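Local coordinates for glutamyl endopeptidase (Staphylococcus epidermidis, PDB 6PYM), which is a secreted serine endopeptidase that probably cleaves peptide chains after glutamate, at residues H9-T14 with A141-S146. The protein carries 1 engineered substitution. Numbering follows the deposited sequence.
Sequences HQIFNT and ATMWES
Gln10 lies across one face of the Trp144 indole: its CB stands 3.6 Å from the centroid of the six-membered ring, a CH-pi contact. With CG anti to the backbone N (chi1 -174°) and the chain extended beyond it, the amide runs on past the rim, its plane tilted 18° from the indole, with OE1 3.7 Å from Trp144 CZ2 and NE2 beside the Thr142 CG2 methyl. A long glutamine suits this place, offering methylenes to the ring and a polar end to water. Lys138 makes a cation-pi contact with the indole, and Thr142 O lies in its plane at the edge. Trp144 NE1 donates in the ring plane to Thr142 OG1 (2.8 Å), which fixes the ring's rotation; OG1 is also bonded to Pro139 O. The His9 ring meets, in plane at ND1, a water also within hydrogen-bonding reach of Glu145 O. A second water joins Gln10 NE2, Ile11 O and Met143 N.

Between the two layers of side chains the backbones pair antiparallel. His9 and Glu145 exchange two bonds, Ile11 N donates to Met143 O, and the non-hydrogen-bonded pair Gln10-Trp144 puts Gln10 beside the ring. On the opposite face, branched Ile11 sets CB and CG2 each 3.9 Å from Met143 SD, while the flexible thioether, bent at chi3, carries CE to within 3.7 Å of Thr14 CB. Glu145 OE2 is hydrogen-bonded to Tyr19 OH.

Strand 8-11 thus adds an N-terminal edge to strand 143-154, whose other side pairs with strand 128-133, in this chymotrypsin-like fold; Met143 also reaches Val22 of barrel strand 22-27.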
ATOM      1  N   HIS A   9       3.137  -2.002 -15.755  1.00  9.34           N
ATOM      2  CA  HIS A   9       4.148  -2.995 -16.079  1.00  9.99           C
ATOM      3  C   HIS A   9       4.382  -3.888 -14.873  1.00  9.40           C
ATOM      4  O   HIS A   9       4.362  -3.423 -13.728  1.00  9.15           O
ATOM      5  CB  HIS A   9       5.456  -2.315 -16.498  1.00 12.52           C
ATOM      6  CG  HIS A   9       5.363  -1.632 -17.821  1.00 15.73           C
ATOM      7  ND1 HIS A   9       5.027  -0.303 -17.957  1.00 21.29           N
ATOM      8  CD2 HIS A   9       5.496  -2.119 -19.077  1.00 16.46           C
ATOM      9  CE1 HIS A   9       4.994   0.009 -19.241  1.00 20.56           C
ATOM     10  NE2 HIS A   9       5.275  -1.075 -19.941  1.00 23.38           N
ATOM     11  N   GLN A  10       4.619  -5.166 -15.138  1.00  8.37           N
ATOM     12  CA  GLN A  10       4.816  -6.131 -14.073  1.00  9.05           C
ATOM     13  C   GLN A  10       6.207  -5.979 -13.479  1.00  8.23           C
ATOM     14  O   GLN A  10       7.179  -5.684 -14.189  1.00  9.38           O
ATOM     15  CB  GLN A  10       4.634  -7.547 -14.614  1.00  9.61           C
ATOM     16  CG  GLN A  10       4.680  -8.597 -13.520  1.00  9.98           C
ATOM     17  CD  GLN A  10       4.297  -9.981 -13.997  1.00  9.48           C
ATOM     18  OE1 GLN A  10       4.040 -10.202 -15.190  1.00 10.40           O
ATOM     19  NE2 GLN A  10       4.232 -10.925 -13.059  1.00 10.16           N
ATOM     20  N   ILE A  11       6.292  -6.166 -12.164  1.00  8.19           N
ATOM     21  CA  ILE A  11       7.552  -6.191 -11.435  1.00  9.01           C
ATOM     22  C   ILE A  11       7.923  -7.643 -11.192  1.00  7.87           C
ATOM     23  O   ILE A  11       7.121  -8.428 -10.672  1.00  8.98           O
ATOM     24  CB  ILE A  11       7.445  -5.439 -10.097  1.00  9.02           C
ATOM     25  CG1 ILE A  11       6.970  -3.997 -10.301  1.00 10.31           C
ATOM     26  CG2 ILE A  11       8.772  -5.514  -9.324  1.00  9.46           C
ATOM     27  CD1 ILE A  11       7.804  -3.202 -11.253  1.00 11.08           C
ATOM     28  N   PHE A  12       9.151  -7.995 -11.560  1.00  8.52           N
ATOM     29  CA  PHE A  12       9.665  -9.350 -11.426  1.00  8.63           C
ATOM     30  C   PHE A  12      10.630  -9.489 -10.266  1.00  9.53           C
ATOM     31  O   PHE A  12      10.611 -10.502  -9.559  1.00 10.12           O
ATOM     32  CB  PHE A  12      10.309  -9.782 -12.747  1.00  9.70           C
ATOM     33  CG  PHE A  12       9.371  -9.645 -13.902  1.00 10.42           C
ATOM     34  CD1 PHE A  12       8.400 -10.596 -14.118  1.00 10.53           C
ATOM     35  CD2 PHE A  12       9.405  -8.523 -14.717  1.00 10.11           C
ATOM     36  CE1 PHE A  12       7.512 -10.455 -15.162  1.00 11.71           C
ATOM     37  CE2 PHE A  12       8.522  -8.384 -15.758  1.00 10.78           C
ATOM     38  CZ  PHE A  12       7.583  -9.349 -15.979  1.00 10.65           C
ATOM     39  N   ASN A  13      11.458  -8.477 -10.043  1.00  9.08           N
ATOM     40  CA  ASN A  13      12.407  -8.479  -8.930  1.00  9.53           C
ATOM     41  C   ASN A  13      11.741  -7.858  -7.701  1.00  8.25           C
ATOM     42  O   ASN A  13      12.116  -6.794  -7.211  1.00  9.35           O
ATOM     43  CB  ASN A  13      13.681  -7.741  -9.319  1.00 11.18           C
ATOM     44  CG  ASN A  13      14.417  -8.424 -10.452  1.00 12.27           C
ATOM     45  OD1 ASN A  13      14.598  -7.850 -11.528  1.00 17.28           O
ATOM     46  ND2 ASN A  13      14.815  -9.661 -10.234  1.00 11.17           N
ATOM     47  N   THR A  14      10.728  -8.567  -7.203  1.00  8.54           N
ATOM     48  CA  THR A  14       9.834  -8.018  -6.185  1.00  8.81           C
ATOM     49  C   THR A  14      10.482  -7.867  -4.819  1.00  8.69           C
ATOM     50  O   THR A  14       9.907  -7.174  -3.966  1.00  9.64           O
ATOM     51  CB  THR A  14       8.576  -8.876  -6.044  1.00  8.93           C
ATOM     52  OG1 THR A  14       8.946 -10.211  -5.662  1.00  9.80           O
ATOM     53  CG2 THR A  14       7.785  -8.905  -7.339  1.00  9.90           C
ATOM     54  N   ALA A 141      -1.667 -12.238  -7.106  1.00  9.76           N
ATOM     55  CA  ALA A 141      -0.427 -11.987  -6.382  1.00  9.81           C
ATOM     56  C   ALA A 141       0.728 -11.566  -7.279  1.00  8.99           C
ATOM     57  O   ALA A 141       1.891 -11.709  -6.890  1.00  9.21           O
ATOM     58  CB  ALA A 141      -0.036 -13.160  -5.474  1.00 10.76           C
ATOM     59  N   THR A 142       0.444 -11.031  -8.468  1.00  9.08           N
ATOM     60  CA  THR A 142       1.475 -10.427  -9.297  1.00  8.91           C
ATOM     61  C   THR A 142       1.522  -8.919  -9.073  1.00  7.50           C
ATOM     62  O   THR A 142       0.482  -8.259  -8.957  1.00  7.86           O
ATOM     63  CB  THR A 142       1.319 -10.755 -10.789  1.00  8.82           C
ATOM     64  OG1 THR A 142       0.053 -10.280 -11.296  1.00  9.59           O
ATOM     65  CG2 THR A 142       1.450 -12.264 -11.029  1.00 11.10           C
ATOM     66  N   MET A 143       2.736  -8.388  -8.992  1.00  7.70           N
ATOM     67  CA  MET A 143       2.960  -6.989  -8.650  1.00  7.78           C
ATOM     68  C   MET A 143       3.109  -6.164  -9.923  1.00  7.12           C
ATOM     69  O   MET A 143       3.859  -6.553 -10.832  1.00  7.98           O
ATOM     70  CB  MET A 143       4.218  -6.867  -7.791  1.00  7.68           C
ATOM     71  CG  MET A 143       4.439  -5.463  -7.265  1.00  8.47           C
ATOM     72  SD  MET A 143       6.051  -5.162  -6.503  1.00  8.27           S
ATOM     73  CE  MET A 143       6.029  -6.308  -5.118  1.00  9.20           C
ATOM     74  N   TRP A 144       2.400  -5.034  -9.988  1.00  7.77           N
ATOM     75  CA  TRP A 144       2.388  -4.170 -11.158  1.00  7.50           C
ATOM     76  C   TRP A 144       2.586  -2.730 -10.724  1.00  7.68           C
ATOM     77  O   TRP A 144       2.026  -2.287  -9.713  1.00  7.64           O
ATOM     78  CB  TRP A 144       1.061  -4.294 -11.954  1.00  9.10           C
ATOM     79  CG  TRP A 144       0.896  -5.652 -12.509  1.00  7.61           C
ATOM     80  CD1 TRP A 144       0.623  -6.790 -11.813  1.00  8.64           C
ATOM     81  CD2 TRP A 144       1.043  -6.041 -13.878  1.00  8.71           C
ATOM     82  NE1 TRP A 144       0.603  -7.876 -12.663  1.00  8.85           N
ATOM     83  CE2 TRP A 144       0.860  -7.438 -13.934  1.00  9.48           C
ATOM     84  CE3 TRP A 144       1.317  -5.347 -15.061  1.00  9.70           C
ATOM     85  CZ2 TRP A 144       0.922  -8.153 -15.134  1.00  9.89           C
ATOM     86  CZ3 TRP A 144       1.394  -6.060 -16.244  1.00 10.19           C
ATOM     87  CH2 TRP A 144       1.189  -7.445 -16.270  1.00 11.50           C
ATOM     88  N   GLU A 145       3.365  -1.994 -11.501  1.00  8.32           N
ATOM     89  CA  GLU A 145       3.626  -0.580 -11.293  1.00  8.44           C
ATOM     90  C   GLU A 145       2.888   0.219 -12.358  1.00  8.05           C
ATOM     91  O   GLU A 145       3.034  -0.048 -13.560  1.00 10.16           O
ATOM     92  CB  GLU A 145       5.124  -0.335 -11.421  1.00  9.59           C
ATOM     93  CG  GLU A 145       5.556   1.102 -11.356  1.00 10.64           C
ATOM     94  CD  GLU A 145       7.066   1.224 -11.427  1.00 11.66           C
ATOM     95  OE1 GLU A 145       7.616   1.241 -12.554  1.00 16.21           O
ATOM     96  OE2 GLU A 145       7.713   1.255 -10.360  1.00 12.58           O
ATOM     97  N   SER A 146       2.108   1.202 -11.923  1.00  8.23           N
ATOM     98  CA  SER A 146       1.334   2.072 -12.800  1.00  8.46           C
ATOM     99  C   SER A 146       1.898   3.483 -12.727  1.00  8.21           C
ATOM    100  O   SER A 146       2.146   3.996 -11.632  1.00  9.58           O
ATOM    101  CB  SER A 146      -0.127   2.062 -12.359  1.00  8.57           C
ATOM    102  OG  SER A 146      -0.897   2.854 -13.244  1.00  8.58           O
TER
HETATM  103  O   HOH W   1       4.352   1.317 -15.873  1.00 21.73           O
HETATM  104  O   HOH W   2       4.837 -10.061 -10.197  1.00  9.29           O